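Local structure of kappa-carrageenase (Pseudoalteromonas carrageenovora, 1DYP) at residues A[53-58]-A[87-92]; A[227-232]-A[260-265]; A[115-120]-A[138-143]; A[99-104]-A[192-197]. The protein hydrolyses beta-1,4 linkages between galactose 4-sulfate and 3,6-anhydrogalactose inside kappa-carrageenan chains, the chain here being its family 16 catalytic domain. The protein carries 1 engineered substitution. One frame throughout, in Å; residues are numbered along the deposited sequence. Where two conformers were deposited one is given.

Interaction 1: A[53-58]-A[87-92]. With CD (cadmium ion), chain C.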
# COMPACT_ATOMS: atom_id res chain seq x y z
N GLY A 53 -9.51 -11.87 15.53
CA GLY A 53 -9.09 -12.35 14.22
C GLY A 53 -8.80 -11.34 13.14
O GLY A 53 -8.52 -11.74 12.01
N LYS A 54 -8.87 -10.05 13.44
CA LYS A 54 -8.59 -9.05 12.42
C LYS A 54 -7.66 -7.94 12.88
O LYS A 54 -7.67 -7.54 14.04
CB LYS A 54 -9.88 -8.40 11.90
CG LYS A 54 -10.72 -9.27 10.99
CD LYS A 54 -11.77 -10.05 11.76
CE LYS A 54 -12.64 -10.85 10.80
N LEU A 55 -6.85 -7.47 11.94
CA LEU A 55 -5.95 -6.36 12.19
C LEU A 55 -6.76 -5.13 11.81
O LEU A 55 -7.36 -5.09 10.74
CB LEU A 55 -4.72 -6.44 11.30
CG LEU A 55 -3.87 -5.16 11.24
CD1 LEU A 55 -3.16 -4.95 12.57
CD2 LEU A 55 -2.87 -5.25 10.09
N LYS A 56 -6.79 -4.14 12.70
CA LYS A 56 -7.52 -2.92 12.43
C LYS A 56 -6.50 -1.78 12.37
O LYS A 56 -5.74 -1.58 13.31
CB LYS A 56 -8.53 -2.64 13.54
CG LYS A 56 -9.28 -1.32 13.39
CD LYS A 56 -10.29 -1.08 14.52
CE LYS A 56 -11.52 -1.95 14.37
NZ LYS A 56 -12.56 -1.62 15.39
N LEU A 57 -6.48 -1.07 11.24
CA LEU A 57 -5.58 0.06 11.07
C LEU A 57 -6.49 1.28 11.06
O LEU A 57 -7.31 1.46 10.16
CB LEU A 57 -4.79 -0.07 9.77
CG LEU A 57 -3.92 -1.33 9.73
CD1 LEU A 57 -3.17 -1.42 8.41
CD2 LEU A 57 -2.94 -1.30 10.90
N THR A 58 -6.33 2.11 12.09
CA THR A 58 -7.18 3.27 12.28
C THR A 58 -6.57 4.62 11.98
O THR A 58 -5.42 4.89 12.32
CB THR A 58 -7.68 3.29 13.74
OG1 THR A 58 -8.34 2.06 14.05
CG2 THR A 58 -8.63 4.46 13.98
N GLY A 87 -2.60 4.04 10.90
CA GLY A 87 -1.99 2.76 11.21
C GLY A 87 -1.31 2.08 10.03
O GLY A 87 -1.72 2.23 8.88
N VAL A 88 -0.27 1.32 10.35
CA VAL A 88 0.49 0.60 9.35
C VAL A 88 1.07 -0.69 9.92
O VAL A 88 1.32 -0.79 11.13
CB VAL A 88 1.67 1.46 8.82
CG1 VAL A 88 2.58 1.85 9.98
CG2 VAL A 88 2.46 0.70 7.76
N ALA A 89 1.24 -1.67 9.05
CA ALA A 89 1.84 -2.95 9.40
C ALA A 89 2.76 -3.23 8.21
O ALA A 89 2.29 -3.54 7.12
CB ALA A 89 0.78 -4.04 9.53
N LYS A 90 4.06 -3.10 8.43
CA LYS A 90 5.05 -3.31 7.38
C LYS A 90 5.91 -4.51 7.74
O LYS A 90 6.54 -4.54 8.80
CB LYS A 90 5.93 -2.06 7.26
CG LYS A 90 7.04 -2.12 6.23
CD LYS A 90 7.94 -0.90 6.38
CE LYS A 90 9.10 -0.88 5.40
NZ LYS A 90 9.95 0.33 5.63
N SER A 91 5.95 -5.52 6.87
CA SER A 91 6.73 -6.71 7.17
C SER A 91 8.21 -6.37 7.25
O SER A 91 8.72 -5.58 6.45
CB SER A 91 6.51 -7.80 6.11
OG SER A 91 7.14 -7.50 4.88
N ARG A 92 8.89 -6.96 8.22
CA ARG A 92 10.31 -6.71 8.36
C ARG A 92 11.03 -7.48 7.25
O ARG A 92 12.06 -7.03 6.74
CB ARG A 92 10.80 -7.15 9.74
CG ARG A 92 10.17 -6.32 10.86
CD ARG A 92 10.69 -6.72 12.23
NE ARG A 92 9.92 -6.11 13.31
CZ ARG A 92 9.96 -4.82 13.63
NH1 ARG A 92 10.74 -3.99 12.96
NH2 ARG A 92 9.21 -4.36 14.63
CD CD C . -8.09 -13.60 10.78
O HOH W 1 -8.00 -15.27 12.39
O HOH W 2 -7.92 -15.41 9.26
O HOH W 3 -10.48 -14.38 11.36
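The flat group of this contact is the peptide joining Gly-87 to Val-88, and the side chain of Leu-57 lies over one of its faces. Leu-57 CD2 stands almost directly above the plane, 3.8 Å from Val-88 N. Over the same face, CB and CD1 of Leu-57 come down nearer Gly-87 O. CB of Leu-57 already points at 87-92; CG, anti to the carbonyl carbon (chi1 -61°), carries on from it, and the two methyls end over the peptide. Gly-87 has no side chain, and the two backbones close to 4.5 Å between Leu-57 CA and Gly-87 CA. Thr-58 O approaches Gly-87 N to 3.3 Å, but the angle is too poor for a hydrogen bond, so the attraction here is essentially apolar. Further along, the chains spread apart and single methyl groups meet: Leu-55 CD2 rests 3.9 Å from Ala-89 CB. At the far end of 53-58, Gly-53 O binds a cadmium ion at 2.3 Å; three waters, Glu-22 and Asp-263 complete that site.

Segments 54-58 and 88-91 belong to one long hairpin, yet here they run at 120° to each other with axes 8.0 Å apart, because they have passed into the two facing sheets of the family 16 jelly-roll sandwich. Leu-55 and Leu-57 bond through their backbones to Val-262 and Met-260 of strand 258-270. Gly-87 and Ala-89 pair instead with Gln-231 and Leu-229 of strand 225-233, on which Val-88 also packs.

Interaction 2: A[227-232]-A[260-265]. With CD (cadmium ion), chain C.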
# COMPACT_ATOMS: atom_id res chain seq x y z
N LEU A 227 6.25 -6.10 2.52
CA LEU A 227 4.80 -6.20 2.37
C LEU A 227 4.14 -5.30 3.40
O LEU A 227 4.41 -5.40 4.60
CB LEU A 227 4.37 -7.65 2.57
CG LEU A 227 2.94 -7.95 2.11
CD1 LEU A 227 2.78 -7.58 0.63
CD2 LEU A 227 2.66 -9.42 2.34
N THR A 228 3.24 -4.44 2.93
CA THR A 228 2.61 -3.48 3.81
C THR A 228 1.09 -3.33 3.73
O THR A 228 0.49 -3.43 2.66
CB THR A 228 3.24 -2.09 3.55
OG1 THR A 228 4.67 -2.22 3.51
CG2 THR A 228 2.86 -1.10 4.63
N LEU A 229 0.49 -3.11 4.89
CA LEU A 229 -0.94 -2.87 5.02
C LEU A 229 -0.97 -1.52 5.73
O LEU A 229 -0.35 -1.35 6.78
CB LEU A 229 -1.61 -3.95 5.87
CG LEU A 229 -1.71 -5.33 5.21
CD1 LEU A 229 -1.88 -6.41 6.27
CD2 LEU A 229 -2.87 -5.33 4.23
N SER A 230 -1.67 -0.55 5.16
CA SER A 230 -1.71 0.77 5.78
C SER A 230 -2.89 1.56 5.28
O SER A 230 -3.46 1.24 4.25
CB SER A 230 -0.42 1.54 5.48
OG SER A 230 -0.29 1.76 4.08
N GLN A 231 -3.24 2.61 6.02
CA GLN A 231 -4.34 3.46 5.60
C GLN A 231 -3.83 4.89 5.52
O GLN A 231 -3.35 5.45 6.50
CB GLN A 231 -5.51 3.35 6.59
CG GLN A 231 -6.72 4.16 6.17
CD GLN A 231 -7.98 3.69 6.84
OE1 GLN A 231 -8.60 2.71 6.41
NE2 GLN A 231 -8.38 4.38 7.89
N GLY A 232 -3.93 5.46 4.32
CA GLY A 232 -3.46 6.82 4.13
C GLY A 232 -4.58 7.84 4.10
O GLY A 232 -5.75 7.49 3.99
N MSE A 260 -9.73 0.38 8.57
CA MSE A 260 -9.80 -0.66 7.57
C MSE A 260 -9.49 -1.89 8.42
O MSE A 260 -8.80 -1.79 9.44
CB MSE A 260 -8.71 -0.48 6.52
CG MSE A 260 -7.30 -0.62 7.08
SE MSE A 260 -5.89 -0.40 5.77
CE MSE A 260 -5.86 -2.16 5.00
N GLU A 261 -10.00 -3.04 8.02
CA GLU A 261 -9.75 -4.27 8.76
C GLU A 261 -9.17 -5.32 7.82
O GLU A 261 -9.60 -5.44 6.67
CB GLU A 261 -11.04 -4.79 9.39
CG GLU A 261 -11.74 -3.79 10.30
CD GLU A 261 -12.83 -4.44 11.12
OE1 GLU A 261 -13.59 -5.26 10.57
OE2 GLU A 261 -12.94 -4.12 12.32
N VAL A 262 -8.20 -6.07 8.32
CA VAL A 262 -7.56 -7.11 7.54
C VAL A 262 -7.74 -8.43 8.27
O VAL A 262 -7.22 -8.63 9.37
CB VAL A 262 -6.05 -6.84 7.36
CG1 VAL A 262 -5.46 -7.83 6.38
CG2 VAL A 262 -5.84 -5.41 6.88
N ASP A 263 -8.50 -9.33 7.66
CA ASP A 263 -8.76 -10.64 8.26
C ASP A 263 -7.48 -11.47 8.21
O ASP A 263 -7.16 -12.20 9.15
CB ASP A 263 -9.89 -11.32 7.49
CG ASP A 263 -10.33 -12.63 8.12
OD1 ASP A 263 -9.92 -12.93 9.26
OD2 ASP A 263 -11.10 -13.37 7.46
N TYR A 264 -6.74 -11.34 7.12
CA TYR A 264 -5.49 -12.08 6.97
C TYR A 264 -4.71 -11.59 5.77
O TYR A 264 -5.24 -10.89 4.90
CB TYR A 264 -5.79 -13.58 6.79
CG TYR A 264 -6.49 -13.96 5.50
CD1 TYR A 264 -5.84 -13.83 4.26
CD2 TYR A 264 -7.80 -14.44 5.50
CE1 TYR A 264 -6.48 -14.17 3.07
CE2 TYR A 264 -8.45 -14.78 4.31
CZ TYR A 264 -7.78 -14.65 3.11
OH TYR A 264 -8.41 -14.98 1.93
N VAL A 265 -3.43 -11.94 5.75
CA VAL A 265 -2.54 -11.63 4.64
C VAL A 265 -1.76 -12.92 4.45
O VAL A 265 -1.26 -13.51 5.41
CB VAL A 265 -1.59 -10.44 4.95
CG1 VAL A 265 -0.80 -10.69 6.22
CG2 VAL A 265 -0.65 -10.22 3.77
CD CD C . -8.09 -13.60 10.78
O HOH W 1 -8.00 -15.27 12.39
O HOH W 2 -7.92 -15.41 9.26
O HOH W 3 -10.48 -14.38 11.36
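Leu-229 and Val-262 reach toward each other tip to tip across the interior of the jelly-roll beta-sandwich, where strand 225-233 of one sheet faces strand 258-270 of the other. Both methyls of Leu-229 engage the valine, CD1 lying 3.9 Å from Val-262 CG1. An alanine in place of Leu-229 would probably open a gap above Val-262, leaving both of its methyls without their leucine partner. Tighter still is the end at Met-260, a selenomethionine whose side chain slides past that of Gln-231 in the opposite direction. Gln-231 OE1 is 3.2 Å from Met-260 CB, and Met-260 SE sits 3.3 Å from Ser-230 O. The amide of Gln-231 is oriented from its other end, where NE2 donates to Thr-59 OG1. Looser are two other contacts of Leu-229: Met-260 CE stays 4.4 Å from Leu-229 CD2, and Val-265 CB is 4.3 Å from Leu-229 CD1. Closer packing returns at Leu-227, whose CD2 passes Val-265 CG2 at 3.7 Å.

Water appears at the corner of the chain at Asp-263, where three waters bind a cadmium ion. CG of Asp-263, anti to its backbone N (chi1 -175°), lies beside the carbonyl carbon, which lets the carboxylate and the residue's own C=O grip the same metal, Asp-263 O at 2.3 Å and Asp-263 OD1 at 2.5 Å.

Interaction 3: A[115-120]-A[138-143]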
# COMPACT_ATOMS: atom_id res chain seq x y z
N PRO A 115 -7.48 2.70 2.23
CA PRO A 115 -6.91 1.46 2.75
C PRO A 115 -5.98 0.97 1.64
O PRO A 115 -6.32 1.07 0.46
CB PRO A 115 -8.13 0.55 2.89
CG PRO A 115 -9.23 1.52 3.20
CD PRO A 115 -8.95 2.67 2.25
N ALA A 116 -4.82 0.46 2.02
CA ALA A 116 -3.87 0.01 1.02
C ALA A 116 -3.15 -1.27 1.41
O ALA A 116 -2.83 -1.50 2.58
CB ALA A 116 -2.83 1.10 0.75
N PHE A 117 -2.92 -2.11 0.41
CA PHE A 117 -2.19 -3.36 0.56
C PHE A 117 -1.17 -3.20 -0.55
O PHE A 117 -1.51 -3.12 -1.73
CB PHE A 117 -3.11 -4.56 0.33
CG PHE A 117 -2.41 -5.89 0.35
CD1 PHE A 117 -1.36 -6.13 1.24
CD2 PHE A 117 -2.82 -6.91 -0.49
CE1 PHE A 117 -0.73 -7.37 1.28
CE2 PHE A 117 -2.20 -8.16 -0.46
CZ PHE A 117 -1.15 -8.39 0.42
N TRP A 118 0.10 -3.12 -0.16
CA TRP A 118 1.15 -2.88 -1.13
C TRP A 118 2.50 -3.35 -0.61
O TRP A 118 2.59 -3.91 0.48
CB TRP A 118 1.20 -1.38 -1.44
CG TRP A 118 1.37 -0.52 -0.20
CD1 TRP A 118 0.57 -0.52 0.91
CD2 TRP A 118 2.39 0.46 0.04
NE1 TRP A 118 1.03 0.40 1.83
CE2 TRP A 118 2.15 1.01 1.31
CE3 TRP A 118 3.48 0.92 -0.71
CZ2 TRP A 118 2.96 2.01 1.87
CZ3 TRP A 118 4.29 1.91 -0.16
CH2 TRP A 118 4.03 2.44 1.12
N MSE A 119 3.53 -3.13 -1.40
CA MSE A 119 4.88 -3.50 -1.00
C MSE A 119 5.83 -2.52 -1.66
O MSE A 119 5.60 -2.06 -2.78
CB MSE A 119 5.20 -4.94 -1.41
CG MSE A 119 5.13 -5.23 -2.90
SE MSE A 119 5.23 -7.13 -3.28
CE MSE A 119 3.33 -7.52 -3.26
N TYR A 120 6.89 -2.16 -0.95
CA TYR A 120 7.84 -1.21 -1.49
C TYR A 120 9.23 -1.48 -0.98
O TYR A 120 9.42 -2.05 0.10
CB TYR A 120 7.42 0.23 -1.14
CG TYR A 120 7.49 0.59 0.33
CD1 TYR A 120 6.64 -0.01 1.27
CD2 TYR A 120 8.38 1.57 0.78
CE1 TYR A 120 6.68 0.37 2.61
CE2 TYR A 120 8.42 1.95 2.12
CZ TYR A 120 7.57 1.35 3.02
OH TYR A 120 7.60 1.74 4.35
N ILE A 138 4.85 -2.11 -5.57
CA ILE A 138 3.71 -2.78 -6.18
C ILE A 138 2.52 -2.56 -5.25
O ILE A 138 2.56 -2.94 -4.08
CB ILE A 138 3.93 -4.30 -6.35
CG1 ILE A 138 5.08 -4.56 -7.32
CG2 ILE A 138 2.65 -4.95 -6.88
CD1 ILE A 138 5.38 -6.03 -7.57
N ASP A 139 1.48 -1.93 -5.77
CA ASP A 139 0.29 -1.67 -4.97
C ASP A 139 -0.75 -2.71 -5.32
O ASP A 139 -1.35 -2.67 -6.40
CB ASP A 139 -0.20 -0.26 -5.27
CG ASP A 139 0.89 0.77 -5.10
OD1 ASP A 139 1.34 0.95 -3.95
OD2 ASP A 139 1.31 1.37 -6.11
N VAL A 140 -0.97 -3.67 -4.42
CA VAL A 140 -1.94 -4.72 -4.67
C VAL A 140 -3.31 -4.07 -4.84
O VAL A 140 -4.06 -4.41 -5.75
CB VAL A 140 -1.97 -5.74 -3.53
CG1 VAL A 140 -2.94 -6.87 -3.87
CG2 VAL A 140 -0.57 -6.29 -3.29
N VAL A 141 -3.61 -3.14 -3.95
CA VAL A 141 -4.85 -2.39 -4.05
C VAL A 141 -4.79 -1.14 -3.19
O VAL A 141 -4.16 -1.11 -2.14
CB VAL A 141 -6.10 -3.22 -3.61
CG1 VAL A 141 -6.03 -3.54 -2.12
CG2 VAL A 141 -7.36 -2.43 -3.92
N GLU A 142 -5.41 -0.08 -3.70
CA GLU A 142 -5.54 1.17 -2.99
C GLU A 142 -7.01 1.46 -3.16
O GLU A 142 -7.50 1.69 -4.27
CB GLU A 142 -4.68 2.26 -3.63
CG GLU A 142 -3.25 2.22 -3.12
CD GLU A 142 -2.35 3.17 -3.86
OE1 GLU A 142 -2.04 2.89 -5.04
OE2 GLU A 142 -1.96 4.20 -3.27
N LEU A 143 -7.74 1.39 -2.05
CA LEU A 143 -9.17 1.61 -2.07
C LEU A 143 -9.58 3.04 -1.78
O LEU A 143 -8.83 3.83 -1.20
CB LEU A 143 -9.84 0.70 -1.03
CG LEU A 143 -9.76 -0.81 -1.25
CD1 LEU A 143 -10.28 -1.53 -0.02
CD2 LEU A 143 -10.56 -1.18 -2.49
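Phe-117 and Val-140 cross obliquely, the valine lying over one face of the ring. Val-140 CG2 makes a CH-pi contact 4.0 Å from the centroid of the Phe-117 ring, displaced toward the rim, and Val-140 CB comes to 3.4 Å of Phe-117 CD2. Replacing Phe-117 by alanine would probably strip Val-140 of this aromatic cover and leave a gap between the sheets. Both Val-140 and Val-141 face Phe-117 in a classic beta bulge: Phe-117 O accepts Val-141 N at 3.1 Å and, weakly, Val-140 N. The extra residue puts the catalytic Asp-139 and the proton donor Glu-142 on one face, with Trp-118 and Ala-116, although they are three positions apart.

On that face Trp-118 and Asp-139 lie side by side pointing the same way, their planes 33° apart, with Asp-139 OD1 3.4 Å from Trp-118 CB. The indole is anchored by its NE1, which is hydrogen-bonded to Ser-230 OG. On the opposite face Met-119, a selenomethionine, runs alongside Ile-138, with Met-119 CG 3.8 Å from Ile-138 CB. Pro-115 crosses Leu-143 at about a right angle.

Strand 113-120 thus lies between its partner 138-142 and strand 225-233, to which Ala-116 and Trp-118 bond; 151-162 flanks 138-142, and Phe-117 faces strand 98-105 of the other sheet.

Interaction 4: A[99-104]-A[192-197]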
# COMPACT_ATOMS: atom_id res chain seq x y z
N TYR A 99 2.79 -15.06 -4.84
CA TYR A 99 1.40 -14.67 -4.87
C TYR A 99 1.07 -14.08 -3.50
O TYR A 99 1.38 -14.68 -2.47
CB TYR A 99 0.49 -15.86 -5.14
CG TYR A 99 -0.96 -15.45 -5.24
CD1 TYR A 99 -1.42 -14.74 -6.34
CD2 TYR A 99 -1.84 -15.71 -4.19
CE1 TYR A 99 -2.74 -14.31 -6.41
CE2 TYR A 99 -3.16 -15.27 -4.25
CZ TYR A 99 -3.60 -14.57 -5.36
OH TYR A 99 -4.90 -14.13 -5.42
N TYR A 100 0.45 -12.90 -3.51
CA TYR A 100 0.10 -12.20 -2.28
C TYR A 100 -1.40 -11.99 -2.22
O TYR A 100 -2.03 -11.69 -3.23
CB TYR A 100 0.77 -10.83 -2.23
CG TYR A 100 2.27 -10.84 -2.40
CD1 TYR A 100 2.86 -11.04 -3.65
CD2 TYR A 100 3.10 -10.59 -1.31
CE1 TYR A 100 4.24 -10.99 -3.80
CE2 TYR A 100 4.48 -10.54 -1.45
CZ TYR A 100 5.04 -10.73 -2.70
OH TYR A 100 6.40 -10.64 -2.85
N GLU A 101 -1.97 -12.11 -1.03
CA GLU A 101 -3.40 -11.93 -0.88
C GLU A 101 -3.76 -11.43 0.51
O GLU A 101 -3.21 -11.87 1.51
CB GLU A 101 -4.12 -13.25 -1.15
CG GLU A 101 -5.62 -13.21 -0.95
CD GLU A 101 -6.27 -14.54 -1.29
OE1 GLU A 101 -6.19 -14.95 -2.47
OE2 GLU A 101 -6.84 -15.17 -0.38
N ALA A 102 -4.69 -10.49 0.56
CA ALA A 102 -5.16 -9.96 1.83
C ALA A 102 -6.68 -9.86 1.75
O ALA A 102 -7.23 -9.51 0.71
CB ALA A 102 -4.56 -8.59 2.11
N ARG A 103 -7.34 -10.22 2.84
CA ARG A 103 -8.80 -10.17 2.93
C ARG A 103 -9.04 -8.88 3.70
O ARG A 103 -8.78 -8.81 4.90
CB ARG A 103 -9.32 -11.39 3.68
CG ARG A 103 -10.83 -11.47 3.71
CD ARG A 103 -11.30 -12.91 3.67
NE ARG A 103 -12.75 -12.98 3.53
CZ ARG A 103 -13.61 -12.83 4.54
NH1 ARG A 103 -13.16 -12.61 5.77
NH2 ARG A 103 -14.91 -12.89 4.31
N ILE A 104 -9.55 -7.88 2.99
CA ILE A 104 -9.74 -6.55 3.56
C ILE A 104 -11.15 -5.97 3.48
O ILE A 104 -11.89 -6.22 2.54
CB ILE A 104 -8.79 -5.55 2.85
CG1 ILE A 104 -7.34 -5.98 3.06
CG2 ILE A 104 -9.03 -4.13 3.35
CD1 ILE A 104 -6.35 -5.26 2.17
N PHE A 192 -15.76 -8.24 3.92
CA PHE A 192 -14.39 -8.44 3.47
C PHE A 192 -14.32 -8.95 2.05
O PHE A 192 -15.20 -9.67 1.58
CB PHE A 192 -13.68 -9.41 4.40
CG PHE A 192 -13.47 -8.88 5.78
CD1 PHE A 192 -14.51 -8.86 6.70
CD2 PHE A 192 -12.24 -8.36 6.15
CE1 PHE A 192 -14.32 -8.33 7.98
CE2 PHE A 192 -12.04 -7.82 7.42
CZ PHE A 192 -13.08 -7.80 8.34
N HIS A 193 -13.26 -8.55 1.35
CA HIS A 193 -13.03 -8.97 -0.02
C HIS A 193 -11.56 -9.31 -0.14
O HIS A 193 -10.75 -8.85 0.65
CB HIS A 193 -13.44 -7.85 -0.97
CG HIS A 193 -14.89 -7.52 -0.90
ND1 HIS A 193 -15.84 -8.19 -1.65
CD2 HIS A 193 -15.58 -6.67 -0.10
CE1 HIS A 193 -17.05 -7.77 -1.30
NE2 HIS A 193 -16.91 -6.85 -0.37
N THR A 194 -11.22 -10.13 -1.13
CA THR A 194 -9.84 -10.54 -1.30
C THR A 194 -9.15 -9.77 -2.41
O THR A 194 -9.66 -9.64 -3.52
CB THR A 194 -9.74 -12.04 -1.59
OG1 THR A 194 -10.36 -12.33 -2.85
CG2 THR A 194 -10.44 -12.82 -0.49
N TYR A 195 -7.97 -9.25 -2.07
CA TYR A 195 -7.17 -8.47 -3.00
C TYR A 195 -5.83 -9.18 -3.12
O TYR A 195 -5.12 -9.37 -2.14
CB TYR A 195 -6.99 -7.06 -2.43
CG TYR A 195 -8.30 -6.34 -2.26
CD1 TYR A 195 -8.90 -5.67 -3.33
CD2 TYR A 195 -8.98 -6.37 -1.04
CE1 TYR A 195 -10.14 -5.06 -3.20
CE2 TYR A 195 -10.23 -5.75 -0.90
CZ TYR A 195 -10.80 -5.10 -1.98
OH TYR A 195 -12.02 -4.49 -1.86
N GLY A 196 -5.48 -9.58 -4.34
CA GLY A 196 -4.23 -10.28 -4.51
C GLY A 196 -3.45 -9.87 -5.73
O GLY A 196 -3.94 -9.16 -6.61
N VAL A 197 -2.20 -10.31 -5.77
CA VAL A 197 -1.34 -10.02 -6.90
C VAL A 197 -0.35 -11.16 -7.05
O VAL A 197 0.16 -11.70 -6.06
CB VAL A 197 -0.59 -8.68 -6.72
CG1 VAL A 197 0.46 -8.80 -5.62
CG2 VAL A 197 0.05 -8.28 -8.04
O HOH W 4 -13.45 -12.42 1.05
O HOH W 5 -12.95 -4.54 0.67
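An antiparallel pair in the sheet of the jelly-roll sandwich away from the catalytic residues joins Tyr-100, Ala-102 and Ile-104 to Val-197, Tyr-195 and His-193. Each couple exchanges two backbone hydrogen bonds, such as Tyr-195 N to Ala-102 O at 2.9 Å. On the face turned into the sandwich, Tyr-100 and Val-197 lie side by side, with Tyr-100 CD1 3.8 Å from Val-197 CG1; at the other end of the strand Ile-104 CB rests 4.0 Å from Tyr-195 CD2.

The other face carries Glu-101, Arg-103 and Thr-194. Glu-101 OE2 is bonded to Tyr-264 OH on the neighbouring strand. The guanidinium of Arg-103 lies with one face against Phe-192: Phe-192 CB sits over its centre, 3.4 Å from Arg-103 CZ. The guanidinium and phenyl planes are 19° apart. Arg-103 NH1 also bonds weakly to Asp-263 OD2, which would help hold the group's rotation, while a water accepts from Arg-103 NE at 2.6 Å.

A second water closes the end of the ladder in the ring plane of Tyr-195, accepting from Tyr-195 OH and donating to Ile-104 O, each at 2.7 Å.

Interactions 1 and 2 span the space between the two sheets and hold by apolar packing, whereas interactions 3 and 4 stitch strands within a sheet by backbone hydrogen bonds. Interaction 3 is the most central, its centre about 3 Å from that of the chain, and carries catalytic residues on its active-site face; interaction 4, though largely buried, has several partly exposed side chains and bridging waters. Interactions 1 and 2 meet at a shared cadmium site and through a probable hydrogen bond from Ser-91 N to Leu-227 O. Phe-117 of interaction 3 packs on Leu-229 of interaction 2 and Ala-102 of interaction 4, so one ring connects three contacts across the core.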